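Local coordinates for protein transcriptional regulator URE2 (Saccharomyces cerevisiae, PDB 1HQO) that represses nitrogen catabolism genes in yeast by holding phosphorylated GATA activators in the cytoplasm, and has glutathione peroxidase activity on a glutathione S-transferase fold, at residues 37-42 against 103-108; 165-170 against 201-206; 216-221 against 240-245. All blocks are in the same frame, centred on the assembly; numbering follows the deposited sequence.

Contact 1: residues 37-42 against 103-108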
ATOM      1  N   SER A  37      18.135   5.783   8.205  1.00 58.58           N
ATOM      2  CA  SER A  37      19.358   5.454   8.952  1.00 60.21           C
ATOM      3  C   SER A  37      20.099   4.219   8.447  1.00 61.03           C
ATOM      4  O   SER A  37      21.323   4.199   8.392  1.00 62.22           O
ATOM      5  CB  SER A  37      19.053   5.268  10.450  1.00 59.81           C
ATOM      6  OG  SER A  37      18.696   6.494  11.077  1.00 62.85           O
ATOM      7  N   GLU A  38      19.350   3.192   8.074  1.00 62.96           N
ATOM      8  CA  GLU A  38      19.921   1.942   7.606  1.00 63.93           C
ATOM      9  C   GLU A  38      20.533   2.084   6.211  1.00 64.30           C
ATOM     10  O   GLU A  38      21.325   1.249   5.773  1.00 65.78           O
ATOM     11  CB  GLU A  38      18.830   0.872   7.615  1.00 64.40           C
ATOM     12  CG  GLU A  38      19.331  -0.555   7.704  1.00 68.62           C
ATOM     13  CD  GLU A  38      19.850  -0.902   9.084  1.00 69.78           C
ATOM     14  OE1 GLU A  38      19.078  -0.808  10.059  1.00 71.84           O
ATOM     15  OE2 GLU A  38      21.039  -1.269   9.201  1.00 71.75           O
ATOM     16  N   LEU A  39      20.152   3.144   5.511  1.00 63.58           N
ATOM     17  CA  LEU A  39      20.675   3.410   4.181  1.00 61.86           C
ATOM     18  C   LEU A  39      21.748   4.497   4.245  1.00 61.97           C
ATOM     19  O   LEU A  39      22.400   4.807   3.252  1.00 61.80           O
ATOM     20  CB  LEU A  39      19.553   3.850   3.241  1.00 61.38           C
ATOM     21  CG  LEU A  39      18.633   2.742   2.743  1.00 61.27           C
ATOM     22  CD1 LEU A  39      17.772   3.297   1.626  1.00 60.19           C
ATOM     23  CD2 LEU A  39      19.455   1.565   2.230  1.00 60.87           C
ATOM     24  N   GLY A  40      21.928   5.094   5.414  1.00 61.73           N
ATOM     25  CA  GLY A  40      22.954   6.112   5.535  1.00 62.05           C
ATOM     26  C   GLY A  40      22.506   7.551   5.358  1.00 62.83           C
ATOM     27  O   GLY A  40      23.020   8.444   6.030  1.00 64.13           O
ATOM     28  N   PHE A  41      21.557   7.781   4.458  1.00 61.74           N
ATOM     29  CA  PHE A  41      21.041   9.122   4.179  1.00 61.87           C
ATOM     30  C   PHE A  41      20.934  10.010   5.394  1.00 62.64           C
ATOM     31  O   PHE A  41      20.516   9.567   6.462  1.00 62.60           O
ATOM     32  CB  PHE A  41      19.667   9.019   3.526  1.00 60.93           C
ATOM     33  CG  PHE A  41      19.681   8.320   2.198  1.00 59.89           C
ATOM     34  CD1 PHE A  41      18.581   7.601   1.774  1.00 59.82           C
ATOM     35  CD2 PHE A  41      20.808   8.365   1.382  1.00 61.95           C
ATOM     36  CE1 PHE A  41      18.594   6.941   0.568  1.00 60.98           C
ATOM     37  CE2 PHE A  41      20.832   7.708   0.171  1.00 63.02           C
ATOM     38  CZ  PHE A  41      19.719   6.990  -0.237  1.00 61.82           C
ATOM     39  N   HIS A  42      21.305  11.276   5.219  1.00 63.25           N
ATOM     40  CA  HIS A  42      21.245  12.252   6.304  1.00 65.09           C
ATOM     41  C   HIS A  42      19.860  12.887   6.297  1.00 62.29           C
ATOM     42  O   HIS A  42      19.401  13.375   5.268  1.00 61.92           O
ATOM     43  CB  HIS A  42      22.322  13.338   6.124  1.00 70.26           C
ATOM     44  CG  HIS A  42      22.544  14.171   7.349  1.00 75.59           C
ATOM     45  ND1 HIS A  42      23.252  13.711   8.442  1.00 78.19           N
ATOM     46  CD2 HIS A  42      22.086  15.402   7.687  1.00 77.81           C
ATOM     47  CE1 HIS A  42      23.215  14.621   9.401  1.00 79.74           C
ATOM     48  NE2 HIS A  42      22.513  15.657   8.969  1.00 79.65           N
ATOM     49  N   PRO A 103      22.058  -2.766  -4.300  1.00 67.50           N
ATOM     50  CA  PRO A 103      20.661  -2.874  -3.848  1.00 64.59           C
ATOM     51  C   PRO A 103      20.470  -3.284  -2.385  1.00 60.63           C
ATOM     52  O   PRO A 103      19.991  -4.385  -2.087  1.00 61.88           O
ATOM     53  CB  PRO A 103      20.075  -3.902  -4.819  1.00 65.81           C
ATOM     54  CG  PRO A 103      21.188  -4.864  -4.968  1.00 67.15           C
ATOM     55  CD  PRO A 103      22.396  -3.935  -5.145  1.00 68.41           C
ATOM     56  N   LEU A 104      20.826  -2.379  -1.481  1.00 56.09           N
ATOM     57  CA  LEU A 104      20.728  -2.640  -0.055  1.00 53.44           C
ATOM     58  C   LEU A 104      19.275  -2.577   0.397  1.00 53.38           C
ATOM     59  O   LEU A 104      18.521  -1.698  -0.041  1.00 53.83           O
ATOM     60  CB  LEU A 104      21.587  -1.616   0.702  1.00 51.01           C
ATOM     61  CG  LEU A 104      21.967  -1.920   2.154  1.00 50.80           C
ATOM     62  CD1 LEU A 104      22.468  -3.361   2.263  1.00 51.53           C
ATOM     63  CD2 LEU A 104      23.011  -0.907   2.626  1.00 46.00           C
ATOM     64  N   LEU A 105      18.887  -3.519   1.258  1.00 52.03           N
ATOM     65  CA  LEU A 105      17.522  -3.582   1.776  1.00 50.01           C
ATOM     66  C   LEU A 105      16.562  -3.709   0.606  1.00 49.87           C
ATOM     67  O   LEU A 105      15.353  -3.510   0.747  1.00 50.51           O
ATOM     68  CB  LEU A 105      17.184  -2.301   2.540  1.00 49.72           C
ATOM     69  CG  LEU A 105      18.048  -1.878   3.718  1.00 51.33           C
ATOM     70  CD1 LEU A 105      17.615  -0.498   4.153  1.00 48.95           C
ATOM     71  CD2 LEU A 105      17.908  -2.864   4.864  1.00 50.41           C
ATOM     72  N   TRP A 106      17.113  -4.051  -0.548  1.00 49.43           N
ATOM     73  CA  TRP A 106      16.336  -4.151  -1.774  1.00 50.61           C
ATOM     74  C   TRP A 106      16.841  -5.378  -2.570  1.00 53.48           C
ATOM     75  O   TRP A 106      17.395  -6.316  -2.000  1.00 53.49           O
ATOM     76  CB  TRP A 106      16.558  -2.825  -2.525  1.00 46.40           C
ATOM     77  CG  TRP A 106      15.743  -2.534  -3.767  1.00 43.52           C
ATOM     78  CD1 TRP A 106      16.188  -1.874  -4.888  1.00 42.36           C
ATOM     79  CD2 TRP A 106      14.351  -2.823  -4.000  1.00 43.70           C
ATOM     80  NE1 TRP A 106      15.165  -1.744  -5.798  1.00 44.58           N
ATOM     81  CE2 TRP A 106      14.033  -2.319  -5.280  1.00 42.44           C
ATOM     82  CE3 TRP A 106      13.346  -3.466  -3.259  1.00 46.93           C
ATOM     83  CZ2 TRP A 106      12.753  -2.426  -5.825  1.00 45.60           C
ATOM     84  CZ3 TRP A 106      12.067  -3.569  -3.807  1.00 45.77           C
ATOM     85  CH2 TRP A 106      11.787  -3.058  -5.079  1.00 46.35           C
ATOM     86  N   SER A 107      16.630  -5.388  -3.876  1.00 56.43           N
ATOM     87  CA  SER A 107      17.110  -6.492  -4.681  1.00 60.61           C
ATOM     88  C   SER A 107      17.299  -6.011  -6.100  1.00 63.41           C
ATOM     89  O   SER A 107      16.646  -5.064  -6.518  1.00 64.52           O
ATOM     90  CB  SER A 107      16.115  -7.647  -4.672  1.00 60.35           C
ATOM     91  OG  SER A 107      16.550  -8.701  -5.526  1.00 63.28           O
ATOM     92  N   ASP A 108      18.204  -6.655  -6.833  1.00 65.40           N
ATOM     93  CA  ASP A 108      18.465  -6.307  -8.234  1.00 66.55           C
ATOM     94  C   ASP A 108      17.551  -7.155  -9.129  1.00 66.77           C
ATOM     95  O   ASP A 108      17.267  -6.800 -10.279  1.00 67.54           O
ATOM     96  CB  ASP A 108      19.933  -6.593  -8.616  1.00 69.31           C
ATOM     97  CG  ASP A 108      20.256  -8.105  -8.668  1.00 71.01           C
ATOM     98  OD1 ASP A 108      20.617  -8.685  -7.613  1.00 70.01           O
ATOM     99  OD2 ASP A 108      20.143  -8.716  -9.763  1.00 70.70           O
TER
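L105 reaches out of a type II beta turn, P103 to W106, to the C-terminal end of helix 27-39, where it meets L39 and E38. Its CB leaves the backbone toward the helix, and with chi1 at -57° the CG lies beside the backbone N, 4.0 Å from L39 CD2. At the tip the two methyls divide the work. CD1 presses on L39 CD2 at 3.4 Å, tighter than usual for two carbons, and also meets L39 CG and, at 3.9 Å, E38 CB. CD2 lies against E38 CG, whose chain runs at about a right angle to that of L105. The carboxylate of E38 points on to a salt bridge with R248. L104 adds a second, lighter touch: its CB is 4.1 Å from L39 CD2. No hydrogen bond joins the segments; the contact is van der Waals packing, mostly between side-chain carbons, and L105 also packs on I212 and L215 of helix 212-221. The arrangement belongs to the domain junction of the GST fold, where the first helix of the thioredoxin-like domain meets the linker leading into the helical domain.

Contact 2: residues 165-170 against 201-206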
HETATM    1  N   MSE A 165       3.919 -17.839   9.742  1.00 56.10           N
HETATM    2  CA  MSE A 165       4.098 -19.016   8.936  1.00 59.47           C
HETATM    3  C   MSE A 165       5.074 -18.903   7.795  1.00 57.50           C
HETATM    4  O   MSE A 165       5.727 -19.869   7.450  1.00 57.52           O
HETATM    5  CB  MSE A 165       2.777 -19.465   8.400  1.00 65.93           C
HETATM    6  CG  MSE A 165       2.880 -20.771   7.704  1.00 77.22           C
HETATM    7 SE   MSE A 165       1.122 -21.081   7.089  1.00 95.69          SE
HETATM    8  CE  MSE A 165       0.205 -21.054   8.828  1.00 92.00           C
ATOM      9  N   ALA A 166       5.158 -17.739   7.180  1.00 54.39           N
ATOM     10  CA  ALA A 166       6.089 -17.573   6.090  1.00 51.98           C
ATOM     11  C   ALA A 166       7.476 -17.645   6.693  1.00 53.11           C
ATOM     12  O   ALA A 166       8.380 -18.202   6.097  1.00 52.69           O
ATOM     13  CB  ALA A 166       5.885 -16.250   5.430  1.00 50.78           C
ATOM     14  N   LEU A 167       7.639 -17.084   7.889  1.00 52.40           N
ATOM     15  CA  LEU A 167       8.938 -17.095   8.573  1.00 53.31           C
ATOM     16  C   LEU A 167       9.350 -18.523   8.874  1.00 54.71           C
ATOM     17  O   LEU A 167      10.489 -18.906   8.632  1.00 53.51           O
ATOM     18  CB  LEU A 167       8.893 -16.306   9.895  1.00 51.38           C
ATOM     19  CG  LEU A 167       8.954 -14.782   9.804  1.00 50.85           C
ATOM     20  CD1 LEU A 167       8.651 -14.202  11.155  1.00 50.83           C
ATOM     21  CD2 LEU A 167      10.295 -14.328   9.305  1.00 50.08           C
ATOM     22  N   ALA A 168       8.417 -19.302   9.413  1.00 55.48           N
ATOM     23  CA  ALA A 168       8.683 -20.691   9.738  1.00 55.18           C
ATOM     24  C   ALA A 168       9.180 -21.417   8.496  1.00 57.70           C
ATOM     25  O   ALA A 168      10.267 -21.988   8.506  1.00 59.23           O
ATOM     26  CB  ALA A 168       7.438 -21.352  10.263  1.00 53.79           C
ATOM     27  N   GLU A 169       8.409 -21.388   7.418  1.00 57.33           N
ATOM     28  CA  GLU A 169       8.825 -22.064   6.204  1.00 58.61           C
ATOM     29  C   GLU A 169      10.257 -21.745   5.783  1.00 60.14           C
ATOM     30  O   GLU A 169      10.971 -22.637   5.330  1.00 62.03           O
ATOM     31  CB  GLU A 169       7.878 -21.738   5.057  1.00 58.25           C
ATOM     32  CG  GLU A 169       6.443 -22.098   5.343  1.00 61.77           C
ATOM     33  CD  GLU A 169       5.539 -21.949   4.128  1.00 64.65           C
ATOM     34  OE1 GLU A 169       5.716 -20.989   3.331  1.00 66.43           O
ATOM     35  OE2 GLU A 169       4.633 -22.798   3.986  1.00 66.40           O
ATOM     36  N   ARG A 170      10.688 -20.493   5.920  1.00 59.08           N
ATOM     37  CA  ARG A 170      12.054 -20.119   5.528  1.00 58.56           C
ATOM     38  C   ARG A 170      13.104 -20.687   6.482  1.00 59.54           C
ATOM     39  O   ARG A 170      14.269 -20.831   6.120  1.00 58.69           O
ATOM     40  CB  ARG A 170      12.190 -18.585   5.430  1.00 57.18           C
ATOM     41  CG  ARG A 170      11.581 -17.988   4.143  1.00 55.75           C
ATOM     42  CD  ARG A 170      10.984 -16.575   4.324  1.00 55.36           C
ATOM     43  NE  ARG A 170      10.105 -16.162   3.210  1.00 52.12           N
ATOM     44  CZ  ARG A 170       8.979 -16.792   2.839  1.00 51.91           C
ATOM     45  NH1 ARG A 170       8.557 -17.880   3.485  1.00 52.86           N
ATOM     46  NH2 ARG A 170       8.261 -16.340   1.808  1.00 51.26           N
ATOM     47  N   TYR A 201      19.488 -18.230  13.965  1.00 58.17           N
ATOM     48  CA  TYR A 201      20.034 -17.313  12.976  1.00 55.63           C
ATOM     49  C   TYR A 201      18.858 -16.471  12.414  1.00 53.88           C
ATOM     50  O   TYR A 201      17.691 -16.906  12.444  1.00 52.70           O
ATOM     51  CB  TYR A 201      20.769 -18.096  11.869  1.00 53.22           C
ATOM     52  CG  TYR A 201      19.978 -19.236  11.284  1.00 51.47           C
ATOM     53  CD1 TYR A 201      19.120 -19.041  10.195  1.00 52.21           C
ATOM     54  CD2 TYR A 201      20.041 -20.510  11.850  1.00 54.75           C
ATOM     55  CE1 TYR A 201      18.345 -20.079   9.689  1.00 53.66           C
ATOM     56  CE2 TYR A 201      19.263 -21.563  11.352  1.00 53.85           C
ATOM     57  CZ  TYR A 201      18.422 -21.336  10.274  1.00 54.79           C
ATOM     58  OH  TYR A 201      17.669 -22.372   9.776  1.00 54.70           O
ATOM     59  N   PRO A 202      19.139 -15.238  11.941  1.00 52.98           N
ATOM     60  CA  PRO A 202      18.050 -14.423  11.403  1.00 51.74           C
ATOM     61  C   PRO A 202      17.493 -15.005  10.114  1.00 51.21           C
ATOM     62  O   PRO A 202      18.233 -15.450   9.233  1.00 52.91           O
ATOM     63  CB  PRO A 202      18.708 -13.061  11.190  1.00 52.93           C
ATOM     64  CG  PRO A 202      20.110 -13.412  10.882  1.00 53.38           C
ATOM     65  CD  PRO A 202      20.412 -14.496  11.891  1.00 51.98           C
ATOM     66  N   VAL A 203      16.178 -15.032  10.021  1.00 47.27           N
ATOM     67  CA  VAL A 203      15.548 -15.531   8.823  1.00 47.09           C
ATOM     68  C   VAL A 203      14.785 -14.311   8.311  1.00 45.34           C
ATOM     69  O   VAL A 203      14.242 -13.554   9.111  1.00 48.31           O
ATOM     70  CB  VAL A 203      14.619 -16.708   9.163  1.00 47.34           C
ATOM     71  CG1 VAL A 203      13.756 -16.357  10.350  1.00 49.29           C
ATOM     72  CG2 VAL A 203      13.767 -17.047   7.977  1.00 49.24           C
ATOM     73  N   TRP A 204      14.773 -14.092   6.998  1.00 41.82           N
ATOM     74  CA  TRP A 204      14.093 -12.932   6.448  1.00 40.13           C
ATOM     75  C   TRP A 204      12.998 -13.316   5.487  1.00 41.01           C
ATOM     76  O   TRP A 204      12.903 -14.471   5.086  1.00 45.04           O
ATOM     77  CB  TRP A 204      15.108 -12.030   5.768  1.00 37.60           C
ATOM     78  CG  TRP A 204      16.238 -11.620   6.708  1.00 37.64           C
ATOM     79  CD1 TRP A 204      17.562 -11.972   6.612  1.00 37.31           C
ATOM     80  CD2 TRP A 204      16.128 -10.792   7.883  1.00 35.93           C
ATOM     81  NE1 TRP A 204      18.273 -11.415   7.650  1.00 34.61           N
ATOM     82  CE2 TRP A 204      17.421 -10.688   8.442  1.00 37.89           C
ATOM     83  CE3 TRP A 204      15.060 -10.130   8.516  1.00 38.44           C
ATOM     84  CZ2 TRP A 204      17.676  -9.945   9.605  1.00 37.96           C
ATOM     85  CZ3 TRP A 204      15.316  -9.395   9.670  1.00 34.83           C
ATOM     86  CH2 TRP A 204      16.615  -9.310  10.202  1.00 37.96           C
ATOM     87  N   LEU A 205      12.172 -12.341   5.114  1.00 39.87           N
ATOM     88  CA  LEU A 205      11.047 -12.599   4.220  1.00 39.52           C
ATOM     89  C   LEU A 205      11.390 -12.790   2.750  1.00 38.85           C
ATOM     90  O   LEU A 205      10.698 -13.522   2.041  1.00 36.78           O
ATOM     91  CB  LEU A 205      10.014 -11.476   4.340  1.00 40.92           C
ATOM     92  CG  LEU A 205       9.241 -11.403   5.649  1.00 42.29           C
ATOM     93  CD1 LEU A 205       8.467 -10.118   5.687  1.00 43.29           C
ATOM     94  CD2 LEU A 205       8.328 -12.618   5.779  1.00 38.98           C
ATOM     95  N   VAL A 206      12.436 -12.124   2.280  1.00 40.10           N
ATOM     96  CA  VAL A 206      12.790 -12.252   0.879  1.00 42.60           C
ATOM     97  C   VAL A 206      14.299 -12.305   0.648  1.00 44.26           C
ATOM     98  O   VAL A 206      15.064 -11.554   1.262  1.00 40.54           O
ATOM     99  CB  VAL A 206      12.177 -11.083   0.019  1.00 44.76           C
ATOM    100  CG1 VAL A 206      12.381 -11.370  -1.457  1.00 43.43           C
ATOM    101  CG2 VAL A 206      10.681 -10.903   0.311  1.00 43.39           C
TER
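R170 makes the one polar link here, bonding through its NE to the backbone oxygen of L205. The NE–O distance is 2.9 Å and the N-H points almost straight at the acceptor (166°). The oxygen lies close to the guanidinium plane, at its edge, while the donor sits 42° above the carbonyl plane of L205. A bend at chi2 (147°) helps bring the chain round, and on the way CD comes tightly against the O of W204, at 2.9 Å. Within the helix, NH1 turns back on the O of A166 in a weak bond, so the guanidinium touches carbonyl oxygens on both segments.

The rest is van der Waals packing, mostly of apolar side chains. V203 points its CB toward the helix, and each of its methyls has its own neighbours: CG2, anti to the backbone N, lies 3.4 Å from R170 CB and also meets the O of L167, while CG1 is 4.1 Å from L167 CD2. That leucine methyl is shared, since L205 CD2 approaches it at 4.4 Å and stands equally far from A166 CB. L205 starts away from the helix, and only its end swings back to join the cluster.

Irregular as it is, segment 201-206 is thus laid along the C-terminal part of helix 146-172, both in the helical domain. W119 of helix 110-139 packs on A166 and L205, and D214 of helix 212-221 accepts a bond from the N of L205. Helix 236-247 also packs here, with E237 on L167 and W241 on L205.

Contact 3: residues 216-221 against 240-245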
ATOM      1  N   ALA A 216       9.416  -2.899   7.318  1.00 33.40           N
ATOM      2  CA  ALA A 216       8.102  -2.293   7.299  1.00 34.23           C
ATOM      3  C   ALA A 216       7.327  -2.663   8.561  1.00 41.01           C
ATOM      4  O   ALA A 216       6.643  -1.815   9.145  1.00 40.85           O
ATOM      5  CB  ALA A 216       7.340  -2.735   6.063  1.00 34.21           C
ATOM      6  N   PHE A 217       7.457  -3.908   9.018  1.00 38.78           N
ATOM      7  CA  PHE A 217       6.705  -4.336  10.199  1.00 35.41           C
ATOM      8  C   PHE A 217       7.200  -3.971  11.566  1.00 35.89           C
ATOM      9  O   PHE A 217       6.394  -3.808  12.461  1.00 37.98           O
ATOM     10  CB  PHE A 217       6.523  -5.850  10.236  1.00 26.64           C
ATOM     11  CG  PHE A 217       5.743  -6.403   9.093  1.00 26.54           C
ATOM     12  CD1 PHE A 217       6.355  -6.640   7.864  1.00 26.53           C
ATOM     13  CD2 PHE A 217       4.394  -6.689   9.241  1.00 18.28           C
ATOM     14  CE1 PHE A 217       5.630  -7.155   6.799  1.00 19.87           C
ATOM     15  CE2 PHE A 217       3.650  -7.206   8.169  1.00 25.54           C
ATOM     16  CZ  PHE A 217       4.272  -7.438   6.948  1.00 25.05           C
ATOM     17  N   VAL A 218       8.506  -3.845  11.745  1.00 38.79           N
ATOM     18  CA  VAL A 218       9.043  -3.612  13.082  1.00 42.84           C
ATOM     19  C   VAL A 218       8.444  -2.531  13.970  1.00 44.93           C
ATOM     20  O   VAL A 218       8.137  -2.791  15.131  1.00 47.11           O
ATOM     21  CB  VAL A 218      10.596  -3.462  13.059  1.00 44.77           C
ATOM     22  CG1 VAL A 218      11.026  -2.029  12.808  1.00 49.48           C
ATOM     23  CG2 VAL A 218      11.154  -3.962  14.366  1.00 45.60           C
ATOM     24  N   PRO A 219       8.244  -1.314  13.445  1.00 46.58           N
ATOM     25  CA  PRO A 219       7.673  -0.291  14.329  1.00 44.60           C
ATOM     26  C   PRO A 219       6.307  -0.711  14.837  1.00 40.75           C
ATOM     27  O   PRO A 219       5.928  -0.380  15.951  1.00 43.61           O
ATOM     28  CB  PRO A 219       7.594   0.944  13.435  1.00 44.87           C
ATOM     29  CG  PRO A 219       8.609   0.667  12.348  1.00 47.11           C
ATOM     30  CD  PRO A 219       8.403  -0.793  12.080  1.00 44.91           C
ATOM     31  N   TRP A 220       5.575  -1.442  14.003  1.00 39.00           N
ATOM     32  CA  TRP A 220       4.248  -1.924  14.347  1.00 39.52           C
ATOM     33  C   TRP A 220       4.298  -3.119  15.292  1.00 44.25           C
ATOM     34  O   TRP A 220       3.504  -3.222  16.233  1.00 45.27           O
ATOM     35  CB  TRP A 220       3.484  -2.269  13.071  1.00 38.39           C
ATOM     36  CG  TRP A 220       3.156  -1.027  12.307  1.00 43.69           C
ATOM     37  CD1 TRP A 220       3.884  -0.459  11.304  1.00 42.71           C
ATOM     38  CD2 TRP A 220       2.056  -0.144  12.550  1.00 44.68           C
ATOM     39  NE1 TRP A 220       3.308   0.723  10.911  1.00 43.45           N
ATOM     40  CE2 TRP A 220       2.183   0.938  11.661  1.00 45.73           C
ATOM     41  CE3 TRP A 220       0.977  -0.162  13.440  1.00 44.59           C
ATOM     42  CZ2 TRP A 220       1.270   1.990  11.630  1.00 43.62           C
ATOM     43  CZ3 TRP A 220       0.072   0.892  13.410  1.00 43.90           C
ATOM     44  CH2 TRP A 220       0.226   1.950  12.512  1.00 42.17           C
ATOM     45  N   ASN A 221       5.239  -4.018  15.043  1.00 42.11           N
ATOM     46  CA  ASN A 221       5.382  -5.177  15.890  1.00 39.49           C
ATOM     47  C   ASN A 221       5.557  -4.628  17.277  1.00 38.02           C
ATOM     48  O   ASN A 221       5.095  -5.212  18.243  1.00 37.08           O
ATOM     49  CB  ASN A 221       6.637  -5.985  15.549  1.00 37.53           C
ATOM     50  CG  ASN A 221       6.612  -6.571  14.146  1.00 31.99           C
ATOM     51  OD1 ASN A 221       5.537  -6.789  13.561  1.00 26.83           O
ATOM     52  ND2 ASN A 221       7.799  -6.854  13.605  1.00 36.54           N
ATOM     53  N   LYS A 240      11.235 -13.408  17.192  1.00 45.45           N
ATOM     54  CA  LYS A 240      12.672 -13.528  16.993  1.00 45.46           C
ATOM     55  C   LYS A 240      13.101 -12.577  15.908  1.00 39.84           C
ATOM     56  O   LYS A 240      14.127 -11.930  16.020  1.00 40.71           O
ATOM     57  CB  LYS A 240      13.042 -14.960  16.606  1.00 50.53           C
ATOM     58  CG  LYS A 240      12.670 -15.976  17.686  1.00 55.18           C
ATOM     59  CD  LYS A 240      13.142 -17.388  17.361  1.00 58.68           C
ATOM     60  CE  LYS A 240      12.542 -17.922  16.067  1.00 62.67           C
ATOM     61  NZ  LYS A 240      12.916 -19.349  15.822  1.00 65.31           N
ATOM     62  N   TRP A 241      12.283 -12.509  14.862  1.00 37.76           N
ATOM     63  CA  TRP A 241      12.472 -11.650  13.692  1.00 38.64           C
ATOM     64  C   TRP A 241      12.579 -10.186  14.109  1.00 43.17           C
ATOM     65  O   TRP A 241      13.512  -9.479  13.727  1.00 45.01           O
ATOM     66  CB  TRP A 241      11.266 -11.865  12.808  1.00 36.30           C
ATOM     67  CG  TRP A 241      11.161 -11.079  11.565  1.00 38.68           C
ATOM     68  CD1 TRP A 241      12.071 -11.017  10.553  1.00 37.50           C
ATOM     69  CD2 TRP A 241       9.979 -10.431  11.083  1.00 35.91           C
ATOM     70  NE1 TRP A 241      11.522 -10.388   9.455  1.00 36.74           N
ATOM     71  CE2 TRP A 241      10.240 -10.016   9.755  1.00 36.55           C
ATOM     72  CE3 TRP A 241       8.720 -10.163  11.644  1.00 38.40           C
ATOM     73  CZ2 TRP A 241       9.281  -9.355   8.973  1.00 33.79           C
ATOM     74  CZ3 TRP A 241       7.769  -9.507  10.873  1.00 37.17           C
ATOM     75  CH2 TRP A 241       8.058  -9.107   9.549  1.00 38.96           C
ATOM     76  N   THR A 242      11.600  -9.739  14.894  1.00 44.47           N
ATOM     77  CA  THR A 242      11.572  -8.366  15.394  1.00 45.72           C
ATOM     78  C   THR A 242      12.785  -8.155  16.265  1.00 46.80           C
ATOM     79  O   THR A 242      13.407  -7.101  16.236  1.00 47.84           O
ATOM     80  CB  THR A 242      10.364  -8.099  16.278  1.00 41.14           C
ATOM     81  OG1 THR A 242       9.168  -8.368  15.546  1.00 35.28           O
ATOM     82  CG2 THR A 242      10.364  -6.649  16.721  1.00 44.08           C
ATOM     83  N   LYS A 243      13.093  -9.166  17.065  1.00 48.48           N
ATOM     84  CA  LYS A 243      14.243  -9.115  17.947  1.00 50.91           C
ATOM     85  C   LYS A 243      15.564  -8.920  17.205  1.00 49.66           C
ATOM     86  O   LYS A 243      16.393  -8.127  17.635  1.00 49.71           O
ATOM     87  CB  LYS A 243      14.296 -10.382  18.774  1.00 54.03           C
ATOM     88  CG  LYS A 243      13.535 -10.264  20.049  1.00 57.54           C
ATOM     89  CD  LYS A 243      14.225  -9.264  20.947  1.00 58.98           C
ATOM     90  CE  LYS A 243      13.563  -9.262  22.310  1.00 64.02           C
ATOM     91  NZ  LYS A 243      14.287  -8.416  23.301  1.00 65.33           N
ATOM     92  N   HIS A 244      15.766  -9.634  16.099  1.00 51.17           N
ATOM     93  CA  HIS A 244      17.001  -9.476  15.329  1.00 52.27           C
ATOM     94  C   HIS A 244      17.057  -8.084  14.769  1.00 52.99           C
ATOM     95  O   HIS A 244      18.139  -7.538  14.571  1.00 53.30           O
ATOM     96  CB  HIS A 244      17.075 -10.450  14.154  1.00 50.97           C
ATOM     97  CG  HIS A 244      17.455 -11.843  14.543  1.00 53.72           C
ATOM     98  ND1 HIS A 244      18.694 -12.154  15.064  1.00 52.70           N
ATOM     99  CD2 HIS A 244      16.747 -12.999  14.528  1.00 51.73           C
ATOM    100  CE1 HIS A 244      18.729 -13.443  15.357  1.00 51.36           C
ATOM    101  NE2 HIS A 244      17.560 -13.978  15.043  1.00 50.63           N
HETATM  102  N   MSE A 245      15.882  -7.522  14.491  1.00 53.00           N
HETATM  103  CA  MSE A 245      15.801  -6.183  13.945  1.00 52.03           C
HETATM  104  C   MSE A 245      15.996  -5.135  15.011  1.00 52.83           C
HETATM  105  O   MSE A 245      16.633  -4.127  14.768  1.00 53.30           O
HETATM  106  CB  MSE A 245      14.459  -5.967  13.239  1.00 53.45           C
HETATM  107  CG  MSE A 245      14.439  -6.521  11.815  1.00 48.97           C
HETATM  108 SE   MSE A 245      12.833  -6.215  10.782  1.00 61.62          SE
HETATM  109  CE  MSE A 245      11.579  -7.271  11.818  1.00 49.88           C
TER
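Two helices of the all-helical C-terminal domain of the GST fold cross in its buried interior, F217, V218 and N221 of helix 212-221 facing W241, T242 and M245 of helix 236-247. Their local axes pass 9.9 Å apart at -102°, and the backbones come nearest at V218 and T242. The aromatic pair is oblique: F217 and the six-membered ring of W241 have planes at 50°. W241 offers its CH2, 3.4 Å from F217 CD1, which lies near the indole plane. With chi1 at 178° the indole extends toward helix 212-221, while its NE1 bonds to D214. F217 also packs edge-to-face with H127, and its side chain lies about 9 Å from that of N28, a glutathione-binding residue.

V218 fills the middle, its CG2 3.7 Å from T242 CG2 and 4.0 Å from M245 CB. About one turn further along, N221 crosses W241 at about a right angle; its OD1 bonds to Y160 OH, and its ND2 comes 2.8 Å from T242 OG1. The T242 hydroxyl is hydrogen-bonded to V238 O. Selenomethionine M245, bent at chi3, turns back toward W241, one turn earlier, its CE 3.6 Å above the indole plane, over its centre.

The three contacts follow in series along this globular, GST-like nitrogen regulation fragment of the protein. Contact 1 lies at the junction of the thioredoxin-like and helical domains; contacts 2 and 3 are both inside the helical domain. Their centres are 12 Å apart and they touch, L205 CD1 packing on W241 CZ2 at 3.5 Å, so they form one continuous packed region. Contact 1 stands off, its centre about 17 Å from that of contact 3 and 20 Å from that of contact 2. Helix 212-221 ties them together: L105 packs on its start, D214 bonds to L205 and W241, and V218 and P219 touch I34 of helix 27-39, linking the two domains.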